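Local coordinates for protein broad specificity aminotransferase (Leishmania mexicana, PDB 4WB0) that probably transfers amino groups between amino acids such as L-aspartate and 2-oxo acids such as 2-oxoglutarate, using pyridoxal 5'-phosphate, and forms a homodimer, at residues A[259-264]-A[318-323]; A[371-376]-A[404-409]. All blocks are in the same frame, centred on the assembly; numbering follows the deposited sequence.

Contact 1: A[259-264]-A[318-323]; sequences KNMGLY and KEWEAE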
ATOM      1  N   LYS A 259       0.138  -5.160 -15.788  1.00 21.83           N
ATOM      2  CA  LYS A 259       0.558  -5.818 -17.006  1.00 22.68           C
ATOM      3  C   LYS A 259      -0.018  -5.191 -18.281  1.00 23.23           C
ATOM      4  O   LYS A 259       0.752  -4.986 -19.223  1.00 24.59           O
ATOM      5  CB  LYS A 259       0.215  -7.329 -16.955  1.00 26.39           C
ATOM      6  CG  LYS A 259       1.199  -8.181 -16.076  1.00 35.58           C
ATOM      7  CD  LYS A 259       0.526  -8.540 -14.775  1.00 37.06           C
ATOM      8  CE  LYS A 259       1.544  -8.864 -13.631  1.00 43.91           C
ATOM      9  NZ  LYS A 259       2.599  -9.821 -13.991  1.00 45.06           N
ATOM     10  N   ASN A 260      -1.333  -4.909 -18.320  1.00 21.17           N
ATOM     11  CA  ASN A 260      -1.971  -4.422 -19.546  1.00 19.82           C
ATOM     12  C   ASN A 260      -1.673  -2.943 -19.817  1.00 23.19           C
ATOM     13  O   ASN A 260      -1.728  -2.514 -20.953  1.00 25.68           O
ATOM     14  CB  ASN A 260      -3.506  -4.669 -19.539  1.00 23.94           C
ATOM     15  CG  ASN A 260      -4.240  -4.153 -18.293  1.00 25.86           C
ATOM     16  OD1 ASN A 260      -3.770  -3.287 -17.544  1.00 24.65           O
ATOM     17  ND2 ASN A 260      -5.419  -4.717 -18.073  1.00 24.95           N
ATOM     18  N   MET A 261      -1.283  -2.180 -18.802  1.00 19.94           N
ATOM     19  CA  MET A 261      -0.842  -0.796 -19.027  1.00 20.46           C
ATOM     20  C   MET A 261       0.651  -0.607 -18.715  1.00 21.02           C
ATOM     21  O   MET A 261       1.191   0.458 -18.901  1.00 19.96           O
ATOM     22  CB  MET A 261      -1.769   0.127 -18.193  1.00 21.46           C
ATOM     23  CG  MET A 261      -2.127   1.389 -18.824  1.00 30.42           C
ATOM     24  SD  MET A 261      -3.327   2.319 -17.783  1.00 31.38           S
ATOM     25  CE  MET A 261      -4.929   2.031 -18.571  1.00 26.05           C
ATOM     26  N   GLY A 262       1.300  -1.669 -18.215  1.00 20.65           N
ATOM     27  CA  GLY A 262       2.684  -1.649 -17.889  1.00 21.15           C
ATOM     28  C   GLY A 262       3.036  -0.785 -16.693  1.00 20.64           C
ATOM     29  O   GLY A 262       4.166  -0.317 -16.580  1.00 22.29           O
ATOM     30  N   LEU A 263       2.078  -0.582 -15.822  1.00 19.32           N
ATOM     31  CA  LEU A 263       2.278   0.321 -14.685  1.00 20.62           C
ATOM     32  C   LEU A 263       2.748  -0.479 -13.463  1.00 21.98           C
ATOM     33  O   LEU A 263       2.309  -0.207 -12.366  1.00 22.59           O
ATOM     34  CB  LEU A 263       0.971   1.056 -14.382  1.00 19.94           C
ATOM     35  CG  LEU A 263       0.657   2.077 -15.475  1.00 21.54           C
ATOM     36  CD1 LEU A 263      -0.698   2.706 -15.085  1.00 22.77           C
ATOM     37  CD2 LEU A 263       1.795   3.096 -15.610  1.00 20.21           C
ATOM     38  N   TYR A 264       3.668  -1.426 -13.665  1.00 23.49           N
ATOM     39  CA  TYR A 264       4.077  -2.329 -12.577  1.00 21.26           C
ATOM     40  C   TYR A 264       4.502  -1.558 -11.305  1.00 23.39           C
ATOM     41  O   TYR A 264       4.075  -1.889 -10.211  1.00 24.75           O
ATOM     42  CB  TYR A 264       5.256  -3.219 -12.990  1.00 24.32           C
ATOM     43  CG  TYR A 264       5.072  -3.966 -14.313  1.00 23.52           C
ATOM     44  CD1 TYR A 264       5.445  -3.400 -15.514  1.00 22.46           C
ATOM     45  CD2 TYR A 264       4.543  -5.252 -14.334  1.00 25.19           C
ATOM     46  CE1 TYR A 264       5.262  -4.105 -16.751  1.00 22.82           C
ATOM     47  CE2 TYR A 264       4.343  -5.938 -15.527  1.00 25.87           C
ATOM     48  CZ  TYR A 264       4.717  -5.367 -16.731  1.00 24.98           C
ATOM     49  OH  TYR A 264       4.514  -6.062 -17.921  1.00 26.60           O
ATOM     50  N   LYS A 318      -8.126   4.552 -27.405  1.00 28.47           N
ATOM     51  CA  LYS A 318      -8.029   3.759 -28.625  1.00 31.69           C
ATOM     52  C   LYS A 318      -6.573   3.466 -28.945  1.00 27.68           C
ATOM     53  O   LYS A 318      -6.217   2.333 -29.336  1.00 28.34           O
ATOM     54  CB  LYS A 318      -8.773   4.486 -29.759  1.00 40.99           C
ATOM     55  CG  LYS A 318      -7.977   4.910 -30.964  1.00 54.81           C
ATOM     56  CD  LYS A 318      -7.378   6.305 -30.750  1.00 65.24           C
ATOM     57  CE  LYS A 318      -7.233   7.104 -32.038  1.00 74.40           C
ATOM     58  NZ  LYS A 318      -6.474   8.374 -31.808  1.00 77.41           N
ATOM     59  N   GLU A 319      -5.694   4.431 -28.731  1.00 25.59           N
ATOM     60  CA  GLU A 319      -4.268   4.150 -28.899  1.00 28.74           C
ATOM     61  C   GLU A 319      -3.797   3.046 -27.941  1.00 27.36           C
ATOM     62  O   GLU A 319      -2.976   2.161 -28.300  1.00 24.74           O
ATOM     63  CB  GLU A 319      -3.433   5.399 -28.698  1.00 31.68           C
ATOM     64  CG  GLU A 319      -3.522   6.310 -29.911  1.00 41.15           C
ATOM     65  CD  GLU A 319      -2.942   7.705 -29.665  1.00 47.54           C
ATOM     66  OE1 GLU A 319      -3.226   8.626 -30.464  1.00 55.15           O
ATOM     67  OE2 GLU A 319      -2.203   7.872 -28.664  1.00 44.78           O
ATOM     68  N   TRP A 320      -4.276   3.101 -26.708  1.00 28.14           N
ATOM     69  CA  TRP A 320      -3.891   2.074 -25.729  1.00 24.58           C
ATOM     70  C   TRP A 320      -4.334   0.698 -26.179  1.00 23.80           C
ATOM     71  O   TRP A 320      -3.574  -0.260 -26.138  1.00 22.87           O
ATOM     72  CB  TRP A 320      -4.498   2.356 -24.351  1.00 22.26           C
ATOM     73  CG  TRP A 320      -4.168   1.290 -23.376  1.00 23.50           C
ATOM     74  CD1 TRP A 320      -2.939   0.706 -23.167  1.00 24.95           C
ATOM     75  CD2 TRP A 320      -5.066   0.676 -22.465  1.00 24.70           C
ATOM     76  NE1 TRP A 320      -3.051  -0.241 -22.185  1.00 25.35           N
ATOM     77  CE2 TRP A 320      -4.347  -0.279 -21.744  1.00 23.29           C
ATOM     78  CE3 TRP A 320      -6.424   0.849 -22.196  1.00 25.05           C
ATOM     79  CZ2 TRP A 320      -4.935  -1.062 -20.749  1.00 24.15           C
ATOM     80  CZ3 TRP A 320      -7.015   0.050 -21.242  1.00 27.90           C
ATOM     81  CH2 TRP A 320      -6.270  -0.876 -20.518  1.00 25.40           C
ATOM     82  N   GLU A 321      -5.590   0.572 -26.551  1.00 24.13           N
ATOM     83  CA  GLU A 321      -6.076  -0.729 -26.997  1.00 27.15           C
ATOM     84  C   GLU A 321      -5.283  -1.259 -28.200  1.00 28.31           C
ATOM     85  O   GLU A 321      -4.983  -2.441 -28.260  1.00 26.27           O
ATOM     86  CB  GLU A 321      -7.569  -0.656 -27.262  1.00 28.94           C
ATOM     87  CG  GLU A 321      -8.323  -0.357 -25.927  1.00 26.85           C
ATOM     88  CD  GLU A 321      -9.835  -0.666 -25.970  1.00 35.72           C
ATOM     89  OE1 GLU A 321     -10.631   0.034 -25.312  1.00 36.59           O
ATOM     90  OE2 GLU A 321     -10.233  -1.637 -26.637  1.00 39.34           O
ATOM     91  N   ALA A 322      -4.862  -0.396 -29.117  1.00 28.50           N
ATOM     92  CA  ALA A 322      -4.046  -0.851 -30.255  1.00 28.67           C
ATOM     93  C   ALA A 322      -2.647  -1.327 -29.794  1.00 27.75           C
ATOM     94  O   ALA A 322      -2.117  -2.337 -30.285  1.00 29.11           O
ATOM     95  CB  ALA A 322      -3.934   0.280 -31.302  1.00 28.89           C
ATOM     96  N   GLU A 323      -2.058  -0.614 -28.835  1.00 26.10           N
ATOM     97  CA  GLU A 323      -0.769  -0.950 -28.295  1.00 27.43           C
ATOM     98  C   GLU A 323      -0.798  -2.328 -27.569  1.00 30.19           C
ATOM     99  O   GLU A 323       0.086  -3.177 -27.753  1.00 26.40           O
ATOM    100  CB  GLU A 323      -0.338   0.190 -27.371  1.00 31.99           C
ATOM    101  CG  GLU A 323       1.047   0.149 -26.925  1.00 33.67           C
ATOM    102  CD  GLU A 323       1.647   1.517 -26.522  1.00 33.25           C
ATOM    103  OE1 GLU A 323       0.919   2.546 -26.202  1.00 30.72           O
ATOM    104  OE2 GLU A 323       2.913   1.527 -26.501  1.00 33.06           O
TER
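M261 and W320 have the nearest CA atoms across the contact, 7.9 Å apart, where the irregular loop 259-264 passes helix segment 318-323. The helix reaches the loop through one side chain. W320 points toward the loop, and its CG is anti to the backbone N (chi1 177°), which carries the indole off the helix to the loop backbone. The ring meets the loop mainly in two ways: its N-H edge gives a hydrogen bond and one of its faces is packed by a methyl group. At the edge, W320 NE1 donates to the carbonyl oxygen N260 O at 2.9 Å. The bond is somewhat bent, with an N-H...O angle of 148°. N260 O lies near the plane of the indole, while NE1 is tilted 34° from the plane of the carbonyl. The bond joins a buried indole N-H to a carbonyl of a loop without regular structure. Over the face lies M261. Its chain bends at the last torsion and crosses the indole at about a right angle. M261 CE sits 3.7 Å from W320 CH2, above the six-membered ring in a CH-pi contact. M261 SD is farther off and oblique, 5.0 Å from the centroid of that ring, as a Met-aromatic contact. A looser contact comes from the N260 amide, almost perpendicular to the indole, with N260 CG 4.0 Å from W320 CZ2. N260 ND2 bonds to Q227 O, outside the contact. The loop connects strands 252-256 and 268-274 of the large mixed sheet. As in related class I aminotransferases, it probably belongs to the segment that carries the cofactor lysine. Helix 301-312 meets both M261 and W320 through I310. V60 of helix 59-71 and L234 of helix 234-237 also touch the indole.

Contact 2: A[371-376]-A[404-409]; sequences CEYCQN and INDAVR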
ATOM      1  N   CYS A 371      13.536 -28.734 -15.770  1.00 49.79           N
ATOM      2  CA  CYS A 371      13.501 -27.304 -15.517  1.00 48.94           C
ATOM      3  C   CYS A 371      14.827 -26.851 -14.920  1.00 51.40           C
ATOM      4  O   CYS A 371      15.300 -25.753 -15.220  1.00 48.43           O
ATOM      5  CB  CYS A 371      12.349 -26.944 -14.595  1.00 47.15           C
ATOM      6  SG  CYS A 371      10.744 -27.094 -15.413  1.00 43.47           S
ATOM      7  N   GLU A 372      15.416 -27.695 -14.079  1.00 55.86           N
ATOM      8  CA  GLU A 372      16.697 -27.385 -13.442  1.00 58.38           C
ATOM      9  C   GLU A 372      17.816 -27.357 -14.474  1.00 55.45           C
ATOM     10  O   GLU A 372      18.676 -26.480 -14.428  1.00 56.38           O
ATOM     11  CB  GLU A 372      17.019 -28.400 -12.333  1.00 62.46           C
ATOM     12  CG  GLU A 372      16.291 -28.061 -11.010  1.00 61.93           C
ATOM     13  CD  GLU A 372      16.413 -29.149  -9.958  1.00 64.41           C
ATOM     14  OE1 GLU A 372      17.050 -30.179 -10.229  1.00 64.69           O
ATOM     15  OE2 GLU A 372      15.865 -28.963  -8.853  1.00 66.45           O
ATOM     16  N   TYR A 373      17.779 -28.318 -15.390  1.00 51.12           N
ATOM     17  CA  TYR A 373      18.638 -28.332 -16.561  1.00 52.02           C
ATOM     18  C   TYR A 373      18.565 -26.974 -17.272  1.00 49.74           C
ATOM     19  O   TYR A 373      19.585 -26.304 -17.429  1.00 51.09           O
ATOM     20  CB  TYR A 373      18.226 -29.475 -17.493  1.00 53.80           C
ATOM     21  CG  TYR A 373      19.105 -29.677 -18.707  1.00 57.90           C
ATOM     22  CD1 TYR A 373      18.901 -28.937 -19.870  1.00 56.78           C
ATOM     23  CD2 TYR A 373      20.124 -30.626 -18.702  1.00 63.07           C
ATOM     24  CE1 TYR A 373      19.681 -29.133 -20.997  1.00 58.07           C
ATOM     25  CE2 TYR A 373      20.924 -30.829 -19.823  1.00 64.65           C
ATOM     26  CZ  TYR A 373      20.700 -30.078 -20.964  1.00 61.69           C
ATOM     27  OH  TYR A 373      21.475 -30.277 -22.071  1.00 62.29           O
ATOM     28  N   CYS A 374      17.355 -26.554 -17.654  1.00 47.49           N
ATOM     29  CA  CYS A 374      17.167 -25.300 -18.382  1.00 45.43           C
ATOM     30  C   CYS A 374      17.818 -24.097 -17.690  1.00 45.27           C
ATOM     31  O   CYS A 374      18.577 -23.340 -18.303  1.00 43.48           O
ATOM     32  CB  CYS A 374      15.671 -25.028 -18.575  1.00 43.44           C
ATOM     33  SG  CYS A 374      14.884 -26.130 -19.809  1.00 45.50           S
ATOM     34  N   GLN A 375      17.500 -23.940 -16.410  1.00 46.23           N
ATOM     35  CA  GLN A 375      18.034 -22.878 -15.581  1.00 47.74           C
ATOM     36  C   GLN A 375      19.568 -22.911 -15.583  1.00 54.08           C
ATOM     37  O   GLN A 375      20.219 -21.873 -15.490  1.00 52.66           O
ATOM     38  CB  GLN A 375      17.519 -23.026 -14.151  1.00 44.56           C
ATOM     39  CG  GLN A 375      16.044 -22.769 -13.991  1.00 41.38           C
ATOM     40  CD  GLN A 375      15.537 -23.240 -12.638  1.00 44.48           C
ATOM     41  OE1 GLN A 375      16.300 -23.778 -11.823  1.00 47.80           O
ATOM     42  NE2 GLN A 375      14.251 -23.056 -12.399  1.00 45.32           N
ATOM     43  N   ASN A 376      20.130 -24.109 -15.675  1.00 58.31           N
ATOM     44  CA  ASN A 376      21.572 -24.264 -15.617  1.00 59.95           C
ATOM     45  C   ASN A 376      22.227 -24.027 -16.973  1.00 58.13           C
ATOM     46  O   ASN A 376      23.452 -23.989 -17.064  1.00 62.01           O
ATOM     47  CB  ASN A 376      21.933 -25.646 -15.095  1.00 60.67           C
ATOM     48  CG  ASN A 376      21.629 -25.802 -13.624  1.00 58.63           C
ATOM     49  OD1 ASN A 376      21.425 -24.811 -12.898  1.00 57.50           O
ATOM     50  ND2 ASN A 376      21.583 -27.045 -13.172  1.00 58.65           N
ATOM     51  N   ILE A 404      14.921 -26.821 -24.414  1.00 42.25           N
ATOM     52  CA  ILE A 404      13.851 -27.802 -24.153  1.00 39.35           C
ATOM     53  C   ILE A 404      14.192 -29.118 -24.819  1.00 42.68           C
ATOM     54  O   ILE A 404      14.156 -30.190 -24.188  1.00 46.35           O
ATOM     55  CB  ILE A 404      12.481 -27.304 -24.668  1.00 37.93           C
ATOM     56  CG1 ILE A 404      12.009 -26.155 -23.797  1.00 35.53           C
ATOM     57  CG2 ILE A 404      11.434 -28.403 -24.605  1.00 40.08           C
ATOM     58  CD1 ILE A 404      10.838 -25.333 -24.371  1.00 35.55           C
ATOM     59  N   ASN A 405      14.529 -29.056 -26.098  1.00 42.11           N
ATOM     60  CA  ASN A 405      14.932 -30.247 -26.833  1.00 47.17           C
ATOM     61  C   ASN A 405      16.056 -31.014 -26.127  1.00 51.78           C
ATOM     62  O   ASN A 405      15.986 -32.236 -25.965  1.00 49.66           O
ATOM     63  CB  ASN A 405      15.385 -29.875 -28.250  1.00 46.24           C
ATOM     64  CG  ASN A 405      15.788 -31.076 -29.061  1.00 49.11           C
ATOM     65  OD1 ASN A 405      14.970 -31.953 -29.331  1.00 49.14           O
ATOM     66  ND2 ASN A 405      17.050 -31.111 -29.481  1.00 48.86           N
ATOM     67  N   ASP A 406      17.091 -30.293 -25.707  1.00 57.62           N
ATOM     68  CA  ASP A 406      18.192 -30.914 -24.976  1.00 63.83           C
ATOM     69  C   ASP A 406      17.711 -31.495 -23.650  1.00 64.32           C
ATOM     70  O   ASP A 406      18.071 -32.621 -23.302  1.00 70.64           O
ATOM     71  CB  ASP A 406      19.319 -29.914 -24.698  1.00 63.60           C
ATOM     72  CG  ASP A 406      20.099 -29.548 -25.935  1.00 61.79           C
ATOM     73  OD1 ASP A 406      19.981 -30.272 -26.955  1.00 60.73           O
ATOM     74  OD2 ASP A 406      20.843 -28.532 -25.868  1.00 60.19           O
ATOM     75  N   ALA A 407      16.913 -30.731 -22.903  1.00 54.05           N
ATOM     76  CA  ALA A 407      16.513 -31.190 -21.595  1.00 47.13           C
ATOM     77  C   ALA A 407      15.724 -32.496 -21.717  1.00 48.90           C
ATOM     78  O   ALA A 407      15.974 -33.469 -20.979  1.00 50.66           O
ATOM     79  CB  ALA A 407      15.709 -30.154 -20.892  1.00 42.83           C
ATOM     80  N   VAL A 408      14.819 -32.531 -22.687  1.00 48.56           N
ATOM     81  CA  VAL A 408      13.927 -33.658 -22.868  1.00 50.74           C
ATOM     82  C   VAL A 408      14.713 -34.891 -23.301  1.00 56.13           C
ATOM     83  O   VAL A 408      14.510 -35.994 -22.781  1.00 58.36           O
ATOM     84  CB  VAL A 408      12.830 -33.326 -23.904  1.00 47.43           C
ATOM     85  CG1 VAL A 408      12.065 -34.586 -24.292  1.00 48.58           C
ATOM     86  CG2 VAL A 408      11.886 -32.332 -23.333  1.00 43.71           C
ATOM     87  N   ARG A 409      15.623 -34.704 -24.244  1.00 56.58           N
ATOM     88  CA  ARG A 409      16.373 -35.833 -24.776  1.00 59.32           C
ATOM     89  C   ARG A 409      17.392 -36.408 -23.793  1.00 60.80           C
ATOM     90  O   ARG A 409      17.862 -37.547 -23.984  1.00 60.87           O
ATOM     91  CB  ARG A 409      17.080 -35.442 -26.076  1.00 60.49           C
ATOM     92  CG  ARG A 409      16.121 -35.226 -27.227  1.00 60.87           C
ATOM     93  CD  ARG A 409      16.853 -34.842 -28.486  1.00 61.32           C
ATOM     94  NE  ARG A 409      15.942 -34.517 -29.590  1.00 59.72           N
ATOM     95  CZ  ARG A 409      15.499 -35.403 -30.479  1.00 61.35           C
ATOM     96  NH1 ARG A 409      15.849 -36.686 -30.382  1.00 64.37           N
ATOM     97  NH2 ARG A 409      14.694 -35.016 -31.457  1.00 60.15           N
TER
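Y373 lies against A407 where helix segments 371-376 and 404-409 pass each other. The segment axes come within 9.2 Å, and their directions differ by 137°, which makes an inclined, roughly antiparallel helix pair. The pair probably lies in the small domain of the class I fold. Y373, A407 and C374 have the most surface buried here. No hydrogen bond joins the two segments, and the contact is mainly apolar. Y373 points toward the facing helix. Its first torsion is extended, which sends the phenol over to the other helix. One face of the ring is set against the backbone of A407. A407 CA is 4.0 Å from the Y373 ring centroid and 25° off the normal, a CH-pi contact that lies toward the rim of the ring. The methyl group meets the same ring near its base, with A407 CB 3.6 Å from Y373 CD1. The small A407 side chain is consistent with the ring coming this near to the helix backbone, and the CA atoms of Y373 and A407 are 6.2 Å apart. C374 adds a looser contact, with its SG 4.2 Å from A407 CB. The A407 methyl therefore meets both Y373 and C374. Farther out, the phenol passes D406, where Y373 OH is 3.4 Å from D406 CB. The ring and carboxylate planes are 79° apart. The phenol touches the methylene there, not the charged end. The ring of H377, just past helix 368-376, also meets that of Y373. Q375 packs on helix 25-35 and bonds to I381 O, just beyond strand 379-380. Helix 394-410 turns other residues to the chain that follows helix 314-344: R409 bonds to L345 O, N405 to T347, and I404 packs on W351.

Overall arrangement
The two contacts follow one another along the chain and neither nest nor cross. Contact 1 opens in the loop after strand 252-256 and closes early on the long helix 314-344. It ties the large mixed sheet to that helix across 53 intervening residues. The helix then leads away, and the chain passes through helix 352-356 and strand 361-363 before contact 2 opens on helix 368-376. That contact closes on helix 394-410 near the C terminus, after strands 379-380 and 386-388. Its span is shorter, 27 residues. It ties helix 368-376 to the C-terminal helix 394-410. The centres of contact 1 and contact 2 are about 34 Å apart, and the nearest atoms of contact 1 and contact 2 about 18 Å.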